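PDB 5V4D: putative translational inhibitor protein from Yersinia pestis, which is of unknown function but belongs to the YjgF-like Rid family and is probably an enamine/imine deaminase. Local coordinates for residues A[68-71]-A[72-75]; A[81-84]-A[85-88]. All coordinates share one frame; numbering follows the deposited sequence.

Contact 1: A[68-71]-A[72-75]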
loop_
_atom_site.group_PDB
_atom_site.type_symbol
_atom_site.label_atom_id
_atom_site.label_comp_id
_atom_site.label_asym_id
_atom_site.label_seq_id
_atom_site.Cartn_x
_atom_site.Cartn_y
_atom_site.Cartn_z
ATOM N N GLY A 68 0.510 20.099 10.995
ATOM C CA GLY A 68 -0.638 20.894 11.373
ATOM C C GLY A 68 -1.947 20.145 11.264
ATOM O O GLY A 68 -3.006 20.762 11.088
ATOM N N THR A 69 -1.905 18.821 11.362
ATOM C CA THR A 69 -3.141 18.042 11.308
ATOM C C THR A 69 -3.164 17.107 12.519
ATOM O O THR A 69 -2.338 17.278 13.431
ATOM C CB THR A 69 -3.263 17.304 9.969
ATOM O OG1 THR A 69 -4.594 16.758 9.864
ATOM C CG2 THR A 69 -2.264 16.166 9.840
ATOM N N THR A 70 -4.128 16.176 12.583
ATOM C CA THR A 70 -4.275 15.329 13.764
ATOM C C THR A 70 -4.721 13.948 13.326
ATOM O O THR A 70 -5.120 13.740 12.180
ATOM C CB THR A 70 -5.302 15.844 14.768
ATOM O OG1 THR A 70 -6.582 15.855 14.144
ATOM C CG2 THR A 70 -4.974 17.253 15.309
ATOM N N LYS A 71 -4.666 13.015 14.287
ATOM C CA LYS A 71 -5.049 11.634 14.013
ATOM C C LYS A 71 -6.497 11.504 13.577
ATOM O O LYS A 71 -6.823 10.548 12.878
ATOM C CB LYS A 71 -4.771 10.774 15.247
ATOM C CG LYS A 71 -5.618 11.117 16.453
ATOM C CD LYS A 71 -4.951 10.553 17.725
ATOM C CE LYS A 71 -5.772 10.885 18.970
ATOM N NZ LYS A 71 -5.231 10.240 20.222
ATOM N N ASP A 72 -7.357 12.467 13.950
ATOM C CA ASP A 72 -8.749 12.448 13.513
ATOM C C ASP A 72 -8.888 12.500 11.995
ATOM O O ASP A 72 -9.912 12.052 11.463
ATOM C CB ASP A 72 -9.515 13.618 14.142
ATOM C CG ASP A 72 -11.008 13.565 13.849
ATOM O OD1 ASP A 72 -11.525 14.466 13.138
ATOM O OD2 ASP A 72 -11.654 12.608 14.320
ATOM N N LYS A 73 -7.878 13.020 11.293
ATOM C CA LYS A 73 -7.907 13.187 9.842
ATOM C C LYS A 73 -7.304 12.014 9.071
ATOM O O LYS A 73 -7.309 12.051 7.829
ATOM C CB LYS A 73 -7.149 14.455 9.428
ATOM C CG LYS A 73 -7.731 15.738 10.012
ATOM C CD LYS A 73 -9.191 15.832 9.713
ATOM C CE LYS A 73 -9.744 17.143 10.266
ATOM N NZ LYS A 73 -9.061 18.312 9.627
ATOM N N ILE A 74 -6.827 10.965 9.748
ATOM C CA ILE A 74 -6.257 9.820 9.041
ATOM C C ILE A 74 -7.375 9.082 8.333
ATOM O O ILE A 74 -8.421 8.796 8.920
ATOM C CB ILE A 74 -5.472 8.913 9.998
ATOM C CG1 ILE A 74 -4.201 9.670 10.428
ATOM C CG2 ILE A 74 -5.071 7.566 9.283
ATOM C CD1 ILE A 74 -3.365 8.917 11.527
ATOM N N VAL A 75 -7.155 8.807 7.051
ATOM C CA VAL A 75 -8.141 8.206 6.181
ATOM C C VAL A 75 -7.924 6.706 6.044
ATOM O O VAL A 75 -8.882 5.934 6.017
ATOM C CB VAL A 75 -8.050 8.931 4.815
ATOM C CG1 VAL A 75 -8.724 8.187 3.764
ATOM C CG2 VAL A 75 -8.683 10.339 4.942
HETATM O O HOH W 1 -6.136 18.967 9.858
#
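Thr-69 and Lys-73 meet through the oxygen of one and the aliphatic stem of the other. OG1 of Thr-69 lies 3.3 Å from CG of Lys-73. The hydroxyl is well satisfied. A water donates to OG1 of Thr-69 over 2.7 Å, and OG1 is also hydrogen-bonded to the carbonyl O of Gly-127. The same water accepts from NZ of Lys-73 at 3.0 Å. The lysine chain bends at chi2 (-53°) and again at chi4, which curls the ammonium back to this water beside the threonine.

The backbone closes in two steps. N of Lys-73 donates to O of Thr-70 at 3.0 Å, and N of Ile-74 donates to O of Lys-71 at 3.2 Å. These i to i+3 bonds make a short 3-10 turn, which leads from the helix 49-66 side of this alpha-beta fold into strand 74-81. Before the turn, Gly-68 ends the helix in a Schellman motif.

Ile-74 lays its CD1 4.0 Å from CA of Lys-71. Beyond CG the Lys-71 chain is extended and reaches Tyr-97, where NZ donates to the carbonyl O and the ammonium makes a cation-pi contact. OG1 of Thr-70 lies alongside CB of Asp-72, 3.7 Å away. N of Thr-70 is buried without a partner. The carbonyl oxygens of Asp-72 and Ile-74 accept from Lys-4 of the second subunit.

Contact 2: A[81-84]-A[85-88]; sequences ITNI and NNSS
Ser-87 sits against Ile-84 and Ile-81 in the tight half of this turn. OG of Ser-87 donates to O of Ile-84 at 2.8 Å, close to the carbonyl plane (20° off). N of Ser-87 donates to O of Ile-84 at 3.1 Å. One carbonyl holds both the backbone and the side chain of the serine, and it also accepts from a glycerol, probably from the crystallisation liquor. In one of its two conformers Ile-81 brings CD1 close to OG of Ser-87. Ser-87 also touches Thr-108. Ile-84 packs on Leu-114 of the second subunit.

The other side is polar and watery. CG of Asn-83 is anti to the backbone N (chi1 -179°), which brings OD1 forward to accept from N of Asn-85 at 2.9 Å. The Asn-83 and Asn-85 amide planes stand 73° apart, and one water accepts from ND2 of each. Another water links ND2 of Asn-86, 2.9 Å away, to OG1 of Thr-82.

N of Asn-86 donates to O of Asn-83 at 2.8 Å. The bond to OD1 of Asn-83 makes an Asx turn. With the backbone bond from Asn-86 it forms an Asx motif, which opens the 3-10 turn between strand 74-81 and helix 87-98.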
loop_
_atom_site.group_PDB
_atom_site.type_symbol
_atom_site.label_atom_id
_atom_site.label_comp_id
_atom_site.label_asym_id
_atom_site.label_seq_id
_atom_site.Cartn_x
_atom_site.Cartn_y
_atom_site.Cartn_z
ATOM N N ILE A 81 3.129 -6.394 9.871
ATOM C CA ILE A 81 3.611 -7.028 11.090
ATOM C C ILE A 81 4.357 -8.298 10.724
ATOM O O ILE A 81 4.032 -8.972 9.748
ATOM C CB ILE A 81 2.488 -7.339 12.108
ATOM C CG1 ILE A 81 1.267 -7.983 11.456
ATOM C CG2 ILE A 81 2.105 -6.083 12.855
ATOM C CD1 ILE A 81 0.299 -8.534 12.488
ATOM N N THR A 82 5.360 -8.631 11.533
ATOM C CA THR A 82 6.149 -9.823 11.224
ATOM C C THR A 82 5.499 -11.113 11.724
ATOM O O THR A 82 5.938 -12.199 11.331
ATOM C CB THR A 82 7.575 -9.727 11.785
ATOM O OG1 THR A 82 7.565 -9.589 13.225
ATOM C CG2 THR A 82 8.364 -8.580 11.135
ATOM N N ASN A 83 4.454 -11.021 12.547
ATOM C CA ASN A 83 3.804 -12.211 13.100
ATOM C C ASN A 83 2.331 -11.856 13.224
ATOM O O ASN A 83 1.967 -10.989 14.031
ATOM C CB ASN A 83 4.396 -12.575 14.455
ATOM C CG ASN A 83 3.767 -13.832 15.056
ATOM O OD1 ASN A 83 2.752 -14.330 14.613
ATOM N ND2 ASN A 83 4.406 -14.347 16.101
ATOM N N ILE A 84 1.509 -12.484 12.400
ATOM C CA ILE A 84 0.061 -12.212 12.374
ATOM C C ILE A 84 -0.564 -12.448 13.738
ATOM O O ILE A 84 -1.589 -11.840 14.066
ATOM C CB ILE A 84 -0.611 -13.064 11.260
ATOM C CG1 ILE A 84 -1.975 -12.522 10.862
ATOM C CG2 ILE A 84 -0.819 -14.518 11.655
ATOM C CD1 ILE A 84 -1.883 -11.162 10.142
ATOM N N ASN A 85 0.036 -13.310 14.557
ATOM C CA ASN A 85 -0.505 -13.540 15.895
ATOM C C ASN A 85 -0.277 -12.375 16.842
ATOM O O ASN A 85 -0.817 -12.395 17.956
ATOM C CB ASN A 85 0.078 -14.819 16.456
ATOM C CG ASN A 85 -0.312 -16.024 15.631
ATOM O OD1 ASN A 85 -1.477 -16.211 15.293
ATOM N ND2 ASN A 85 0.678 -16.826 15.267
ATOM N N ASN A 86 0.482 -11.355 16.418
ATOM C CA ASN A 86 0.645 -10.143 17.207
ATOM C C ASN A 86 -0.457 -9.134 16.904
ATOM O O ASN A 86 -0.472 -8.047 17.502
ATOM C CB ASN A 86 2.026 -9.536 16.944
ATOM C CG ASN A 86 3.113 -10.215 17.748
ATOM O OD1 ASN A 86 2.841 -10.835 18.787
ATOM N ND2 ASN A 86 4.365 -10.043 17.322
ATOM N N SER A 87 -1.369 -9.469 15.983
ATOM C CA SER A 87 -2.383 -8.504 15.534
ATOM C C SER A 87 -3.231 -8.004 16.688
ATOM O O SER A 87 -3.536 -6.808 16.752
ATOM C CB SER A 87 -3.305 -9.117 14.485
ATOM O OG SER A 87 -2.594 -9.399 13.293
ATOM N N SER A 88 -3.627 -8.893 17.598
ATOM C CA SER A 88 -4.515 -8.436 18.668
ATOM C C SER A 88 -3.823 -7.445 19.592
ATOM O O SER A 88 -4.416 -6.426 19.982
ATOM C CB SER A 88 -5.034 -9.623 19.451
ATOM O OG SER A 88 -5.986 -10.265 18.612
HETATM O O HOH W 2 5.179 -8.934 14.735
HETATM O O HOH W 3 6.958 -12.323 17.367
HETATM O O HOH W 4 3.024 -16.951 17.282
#

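From the N terminus, the chain runs through helix 49-66 to contact 1. There residues 68-75 turn the chain from the helix into strand 74-81. The strand lies in the sheet between its antiparallel neighbour 120-127 and its parallel neighbour 105-110. It ends at contact 2, where residues 81-88 lead on into helix 87-98. That helix makes the beta-alpha-beta crossover from 74-81 to 105-110. The contacts are in series and neither encloses the other. Each closes a short local turn, at the entry to the strand and at its exit. The centres of contacts 1 and 2 are 25 Å apart, on opposite sides of the chain's centre, with nearest atoms about 16 Å apart. Both meet the second subunit.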